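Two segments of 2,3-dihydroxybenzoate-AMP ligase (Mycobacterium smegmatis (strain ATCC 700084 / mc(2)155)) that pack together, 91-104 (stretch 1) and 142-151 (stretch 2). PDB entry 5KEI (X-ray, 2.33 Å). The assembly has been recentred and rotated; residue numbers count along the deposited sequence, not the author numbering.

Stretch 1, residues 91-104: GIRPGDRVLVQLPN
Stretch 2, residues 142-151: SAVALVVADT

Two neighbouring parallel strands, one running from R97 through V100 and the other through L146 to A149, carry this contact. Their axes approach to 4.7 Å, their N-to-C directions differ by 17°, and extended phi/psi angles such as -74/130 at L99 and -107/126 at V147 set the pleat. L99 lies beside L146 (CA-CA 4.7 Å) and V100 beside V147 (CA-CA 5.0 Å). As parallel pairing demands, one residue bonds to two that flank its partner: L99 N donates to A145 O at 3.1 Å, and V147 N to L99 O at 2.9 Å. The ladder extends from V144 N to R97 O (2.9 Å) and from Q101 N to V147 O (3.1 Å).

R97, V147 and L99 cover the most surface. R97 (chi1 to chi3 m, t, m) stands where the strand begins, and its long side chain reaches S142, with NH1 3.6 Å from S142 CB. One water accepts from R97 NH1 (3.2 Å) and hydrogen-bonds S142 OG (2.9 Å); another accepts from R97 N (2.7 Å) and donates to S142 O (2.7 Å), so water spans a gap too wide for direct bonding. R97 NH2 also makes a weak bond to G95 O, at 2.8 Å.

V147 (chi1 t) shares a face with V98, V100 and A145. Its beta-branched side chain suits a strand: CG2 meets V98 CG1 at 4.1 Å, while CG1 meets L102 CD2 at 3.9 Å. L99 (m, t) points to the other face with L146 (t, p); L99 CB lies 3.7 Å from L146 CD1, and L99 CG 3.7 Å from A143 CB, so the leucine packs against apolar carbon on both residues.

Before the strand, a type II turn from R93 to D96 places G95 at phi/psi 91/-20, a conformation favouring glycine; D96 OD2 accepts from R93 N at 3.1 Å. Beyond it, P103 CD rests 3.6 Å from A149 CB, an apolar close.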

ATOM      1  N   GLY A  91     -25.507   0.859  12.069  1.00 43.02           N
ATOM      2  CA  GLY A  91     -25.681   2.225  11.609  1.00 40.69           C
ATOM      3  C   GLY A  91     -24.540   2.721  10.741  1.00 40.64           C
ATOM      4  O   GLY A  91     -24.497   3.894  10.376  1.00 41.99           O
ATOM      5  N   ILE A  92     -23.611   1.826  10.421  1.00 42.39           N
ATOM      6  CA  ILE A  92     -22.552   2.116   9.461  1.00 37.54           C
ATOM      7  C   ILE A  92     -23.160   2.208   8.063  1.00 40.96           C
ATOM      8  O   ILE A  92     -23.872   1.301   7.612  1.00 43.26           O
ATOM      9  CB  ILE A  92     -21.435   1.048   9.501  1.00 40.25           C
ATOM     10  CG1 ILE A  92     -20.754   1.054  10.878  1.00 35.49           C
ATOM     11  CG2 ILE A  92     -20.418   1.289   8.377  1.00 38.46           C
ATOM     12  CD1 ILE A  92     -19.807  -0.108  11.120  1.00 33.96           C
ATOM     13  N   ARG A  93     -22.880   3.316   7.386  1.00 39.99           N
ATOM     14  CA  ARG A  93     -23.577   3.671   6.156  1.00 45.96           C
ATOM     15  C   ARG A  93     -22.608   3.704   4.981  1.00 40.27           C
ATOM     16  O   ARG A  93     -21.421   3.890   5.190  1.00 36.08           O
ATOM     17  CB  ARG A  93     -24.270   5.033   6.328  1.00 51.48           C
ATOM     18  CG  ARG A  93     -25.268   5.080   7.477  1.00 54.59           C
ATOM     19  CD  ARG A  93     -26.666   4.656   7.037  1.00 61.21           C
ATOM     20  NE  ARG A  93     -27.372   5.769   6.403  1.00 79.39           N
ATOM     21  CZ  ARG A  93     -27.648   5.853   5.102  1.00 80.72           C
ATOM     22  NH1 ARG A  93     -27.304   4.871   4.274  1.00 73.50           N
ATOM     23  NH2 ARG A  93     -28.287   6.918   4.632  1.00 83.30           N
ATOM     24  N   PRO A  94     -23.114   3.522   3.745  1.00 41.84           N
ATOM     25  CA  PRO A  94     -22.253   3.615   2.564  1.00 39.71           C
ATOM     26  C   PRO A  94     -21.298   4.822   2.615  1.00 45.53           C
ATOM     27  O   PRO A  94     -21.704   5.922   3.006  1.00 44.09           O
ATOM     28  CB  PRO A  94     -23.260   3.750   1.419  1.00 42.79           C
ATOM     29  CG  PRO A  94     -24.425   2.969   1.888  1.00 42.30           C
ATOM     30  CD  PRO A  94     -24.510   3.218   3.375  1.00 43.13           C
ATOM     31  N   GLY A  95     -20.032   4.593   2.264  1.00 40.58           N
ATOM     32  CA  GLY A  95     -19.034   5.646   2.253  1.00 37.69           C
ATOM     33  C   GLY A  95     -18.272   5.785   3.560  1.00 34.36           C
ATOM     34  O   GLY A  95     -17.195   6.367   3.590  1.00 36.73           O
ATOM     35  N   ASP A  96     -18.838   5.268   4.642  1.00 31.30           N
ATOM     36  CA  ASP A  96     -18.192   5.337   5.956  1.00 33.98           C
ATOM     37  C   ASP A  96     -16.897   4.547   5.953  1.00 35.23           C
ATOM     38  O   ASP A  96     -16.843   3.428   5.461  1.00 31.95           O
ATOM     39  CB  ASP A  96     -19.112   4.792   7.052  1.00 35.98           C
ATOM     40  CG  ASP A  96     -20.149   5.817   7.517  1.00 43.00           C
ATOM     41  OD1 ASP A  96     -20.170   6.937   6.954  1.00 40.77           O
ATOM     42  OD2 ASP A  96     -20.935   5.500   8.450  1.00 43.74           O
ATOM     43  N   ARG A  97     -15.849   5.112   6.524  1.00 36.51           N
ATOM     44  CA  ARG A  97     -14.586   4.397   6.519  1.00 30.29           C
ATOM     45  C   ARG A  97     -14.407   3.690   7.848  1.00 31.80           C
ATOM     46  O   ARG A  97     -14.821   4.179   8.902  1.00 32.93           O
ATOM     47  CB  ARG A  97     -13.478   5.376   6.154  1.00 31.04           C
ATOM     48  CG  ARG A  97     -13.938   6.050   4.854  1.00 32.78           C
ATOM     49  CD  ARG A  97     -13.116   7.150   4.339  1.00 37.84           C
ATOM     50  NE  ARG A  97     -13.425   8.463   4.895  1.00 40.24           N
ATOM     51  CZ  ARG A  97     -14.569   9.127   4.745  1.00 33.54           C
ATOM     52  NH1 ARG A  97     -14.678  10.334   5.276  1.00 36.20           N
ATOM     53  NH2 ARG A  97     -15.600   8.596   4.108  1.00 34.32           N
ATOM     54  N   VAL A  98     -13.872   2.482   7.765  1.00 28.74           N
ATOM     55  CA  VAL A  98     -13.751   1.597   8.904  1.00 26.88           C
ATOM     56  C   VAL A  98     -12.316   1.093   8.981  1.00 27.00           C
ATOM     57  O   VAL A  98     -11.808   0.502   8.033  1.00 26.85           O
ATOM     58  CB  VAL A  98     -14.751   0.404   8.795  1.00 23.50           C
ATOM     59  CG1 VAL A  98     -14.534  -0.613   9.927  1.00 25.26           C
ATOM     60  CG2 VAL A  98     -16.209   0.925   8.779  1.00 30.24           C
ATOM     61  N   LEU A  99     -11.658   1.332  10.107  1.00 30.27           N
ATOM     62  CA  LEU A  99     -10.290   0.860  10.284  1.00 29.55           C
ATOM     63  C   LEU A  99     -10.306  -0.641  10.498  1.00 27.99           C
ATOM     64  O   LEU A  99     -11.050  -1.142  11.329  1.00 30.72           O
ATOM     65  CB  LEU A  99      -9.610   1.555  11.465  1.00 30.33           C
ATOM     66  CG  LEU A  99      -9.416   3.065  11.386  1.00 32.44           C
ATOM     67  CD1 LEU A  99      -8.672   3.574  12.617  1.00 34.47           C
ATOM     68  CD2 LEU A  99      -8.673   3.447  10.136  1.00 29.50           C
ATOM     69  N   VAL A 100      -9.480  -1.358   9.750  1.00 29.49           N
ATOM     70  CA  VAL A 100      -9.404  -2.812   9.880  1.00 33.59           C
ATOM     71  C   VAL A 100      -7.978  -3.306  10.190  1.00 33.97           C
ATOM     72  O   VAL A 100      -7.019  -2.949   9.496  1.00 30.46           O
ATOM     73  CB  VAL A 100      -9.908  -3.499   8.599  1.00 27.83           C
ATOM     74  CG1 VAL A 100      -9.883  -5.011   8.754  1.00 30.34           C
ATOM     75  CG2 VAL A 100     -11.293  -3.004   8.260  1.00 31.08           C
ATOM     76  N   GLN A 101      -7.856  -4.123  11.233  1.00 32.38           N
ATOM     77  CA  GLN A 101      -6.577  -4.708  11.627  1.00 33.22           C
ATOM     78  C   GLN A 101      -6.782  -6.143  12.103  1.00 35.98           C
ATOM     79  O   GLN A 101      -7.025  -6.388  13.281  1.00 40.69           O
ATOM     80  CB  GLN A 101      -5.903  -3.872  12.722  1.00 35.28           C
ATOM     81  CG  GLN A 101      -4.525  -4.401  13.140  1.00 43.23           C
ATOM     82  CD  GLN A 101      -3.775  -3.480  14.098  1.00 46.37           C
ATOM     83  OE1 GLN A 101      -4.247  -3.163  15.200  1.00 41.10           O
ATOM     84  NE2 GLN A 101      -2.594  -3.044  13.674  1.00 46.62           N
ATOM     85  N   LEU A 102      -6.688  -7.090  11.177  1.00 37.36           N
ATOM     86  CA  LEU A 102      -6.950  -8.489  11.473  1.00 34.98           C
ATOM     87  C   LEU A 102      -5.776  -9.407  11.099  1.00 38.78           C
ATOM     88  O   LEU A 102      -5.094  -9.181  10.095  1.00 36.26           O
ATOM     89  CB  LEU A 102      -8.208  -8.951  10.738  1.00 34.10           C
ATOM     90  CG  LEU A 102      -9.549  -8.343  11.154  1.00 30.97           C
ATOM     91  CD1 LEU A 102     -10.637  -8.892  10.259  1.00 25.09           C
ATOM     92  CD2 LEU A 102      -9.833  -8.696  12.598  1.00 34.15           C
ATOM     93  N   PRO A 103      -5.556 -10.460  11.903  1.00 37.57           N
ATOM     94  CA  PRO A 103      -4.572 -11.514  11.629  1.00 36.23           C
ATOM     95  C   PRO A 103      -4.913 -12.300  10.360  1.00 36.72           C
ATOM     96  O   PRO A 103      -6.008 -12.139   9.838  1.00 32.12           O
ATOM     97  CB  PRO A 103      -4.673 -12.408  12.861  1.00 31.78           C
ATOM     98  CG  PRO A 103      -6.069 -12.165  13.382  1.00 39.30           C
ATOM     99  CD  PRO A 103      -6.308 -10.718  13.146  1.00 36.26           C
ATOM    100  N   ASN A 104      -3.988 -13.132   9.881  1.00 37.10           N
ATOM    101  CA  ASN A 104      -4.231 -13.990   8.715  1.00 32.50           C
ATOM    102  C   ASN A 104      -5.127 -15.184   9.025  1.00 32.36           C
ATOM    103  O   ASN A 104      -4.657 -16.265   9.363  1.00 30.64           O
ATOM    104  CB  ASN A 104      -2.915 -14.488   8.130  1.00 31.19           C
ATOM    105  CG  ASN A 104      -2.222 -13.431   7.318  1.00 32.03           C
ATOM    106  OD1 ASN A 104      -2.580 -12.240   7.374  1.00 28.98           O
ATOM    107  ND2 ASN A 104      -1.232 -13.851   6.541  1.00 29.58           N
ATOM    108  N   SER A 142     -11.698   9.780   8.833  1.00 34.50           N
ATOM    109  CA  SER A 142     -12.974  10.002   9.533  1.00 35.45           C
ATOM    110  C   SER A 142     -13.651   8.668   9.838  1.00 31.69           C
ATOM    111  O   SER A 142     -14.868   8.552   9.752  1.00 35.33           O
ATOM    112  CB  SER A 142     -13.923  10.890   8.711  1.00 28.69           C
ATOM    113  OG  SER A 142     -13.354  12.170   8.486  1.00 35.26           O
ATOM    114  N   ALA A 143     -12.846   7.666  10.181  1.00 33.52           N
ATOM    115  CA  ALA A 143     -13.357   6.344  10.519  1.00 33.52           C
ATOM    116  C   ALA A 143     -14.464   6.418  11.565  1.00 33.62           C
ATOM    117  O   ALA A 143     -14.406   7.231  12.489  1.00 38.05           O
ATOM    118  CB  ALA A 143     -12.225   5.446  11.010  1.00 33.66           C
ATOM    119  N   VAL A 144     -15.476   5.572  11.407  1.00 33.83           N
ATOM    120  CA  VAL A 144     -16.604   5.539  12.333  1.00 34.94           C
ATOM    121  C   VAL A 144     -16.570   4.253  13.164  1.00 32.72           C
ATOM    122  O   VAL A 144     -17.340   4.079  14.103  1.00 35.79           O
ATOM    123  CB  VAL A 144     -17.958   5.670  11.585  1.00 28.65           C
ATOM    124  CG1 VAL A 144     -17.895   6.842  10.635  1.00 32.87           C
ATOM    125  CG2 VAL A 144     -18.301   4.394  10.826  1.00 24.08           C
ATOM    126  N   ALA A 145     -15.652   3.359  12.824  1.00 33.92           N
ATOM    127  CA  ALA A 145     -15.549   2.095  13.529  1.00 32.23           C
ATOM    128  C   ALA A 145     -14.155   1.492  13.398  1.00 31.62           C
ATOM    129  O   ALA A 145     -13.296   2.022  12.696  1.00 30.39           O
ATOM    130  CB  ALA A 145     -16.607   1.125  13.031  1.00 27.97           C
ATOM    131  N   LEU A 146     -13.953   0.378  14.094  1.00 32.51           N
ATOM    132  CA  LEU A 146     -12.662  -0.285  14.176  1.00 33.25           C
ATOM    133  C   LEU A 146     -12.854  -1.789  14.385  1.00 39.52           C
ATOM    134  O   LEU A 146     -13.510  -2.203  15.346  1.00 40.09           O
ATOM    135  CB  LEU A 146     -11.842   0.300  15.316  1.00 31.78           C
ATOM    136  CG  LEU A 146     -10.574  -0.477  15.699  1.00 36.51           C
ATOM    137  CD1 LEU A 146      -9.520  -0.449  14.595  1.00 31.03           C
ATOM    138  CD2 LEU A 146      -9.990   0.060  17.012  1.00 35.96           C
ATOM    139  N   VAL A 147     -12.301  -2.607  13.489  1.00 35.85           N
ATOM    140  CA  VAL A 147     -12.383  -4.057  13.639  1.00 32.24           C
ATOM    141  C   VAL A 147     -11.022  -4.606  14.053  1.00 36.48           C
ATOM    142  O   VAL A 147     -10.016  -4.329  13.403  1.00 34.81           O
ATOM    143  CB  VAL A 147     -12.853  -4.733  12.350  1.00 35.33           C
ATOM    144  CG1 VAL A 147     -12.904  -6.249  12.529  1.00 31.36           C
ATOM    145  CG2 VAL A 147     -14.225  -4.173  11.928  1.00 30.03           C
ATOM    146  N   VAL A 148     -10.993  -5.356  15.154  1.00 37.51           N
ATOM    147  CA  VAL A 148      -9.760  -5.942  15.669  1.00 35.09           C
ATOM    148  C   VAL A 148      -9.955  -7.356  16.169  1.00 37.28           C
ATOM    149  O   VAL A 148     -11.085  -7.807  16.354  1.00 42.10           O
ATOM    150  CB  VAL A 148      -9.169  -5.127  16.833  1.00 40.84           C
ATOM    151  CG1 VAL A 148      -8.421  -3.909  16.319  1.00 36.82           C
ATOM    152  CG2 VAL A 148     -10.266  -4.762  17.838  1.00 32.94           C
ATOM    153  N   ALA A 149      -8.838  -8.042  16.397  1.00 38.22           N
ATOM    154  CA  ALA A 149      -8.837  -9.358  17.033  1.00 45.58           C
ATOM    155  C   ALA A 149      -8.010  -9.329  18.330  1.00 58.29           C
ATOM    156  O   ALA A 149      -7.144  -8.465  18.503  1.00 57.78           O
ATOM    157  CB  ALA A 149      -8.308 -10.404  16.082  1.00 41.16           C
ATOM    158  N   ASP A 150      -8.274 -10.262  19.245  1.00 60.87           N
ATOM    159  CA  ASP A 150      -7.635 -10.209  20.564  1.00 68.07           C
ATOM    160  C   ASP A 150      -6.186 -10.722  20.544  1.00 74.20           C
ATOM    161  O   ASP A 150      -5.503 -10.704  21.568  1.00 69.77           O
ATOM    162  CB  ASP A 150      -8.467 -10.978  21.607  1.00 62.40           C
ATOM    163  CG  ASP A 150      -8.800 -12.399  21.175  1.00 68.25           C
ATOM    164  OD1 ASP A 150      -8.327 -12.826  20.089  1.00 63.45           O
ATOM    165  OD2 ASP A 150      -9.532 -13.087  21.935  1.00 60.38           O
ATOM    166  N   THR A 151      -5.711 -11.159  19.379  1.00 75.57           N
ATOM    167  CA  THR A 151      -4.306 -11.534  19.228  1.00 77.08           C
ATOM    168  C   THR A 151      -3.642 -10.851  18.033  1.00 82.37           C
ATOM    169  O   THR A 151      -4.292 -10.542  17.030  1.00 75.44           O
ATOM    170  CB  THR A 151      -4.136 -13.054  19.083  1.00 83.09           C
ATOM    171  OG1 THR A 151      -2.737 -13.377  19.090  1.00 87.88           O
ATOM    172  CG2 THR A 151      -4.797 -13.562  17.794  1.00 72.18           C
TER
HETATM  173  O   HOH W   1     -11.816  11.653   6.058  1.00 34.81           O
HETATM  174  O   HOH W   2     -16.305   7.537   7.669  1.00 36.87           O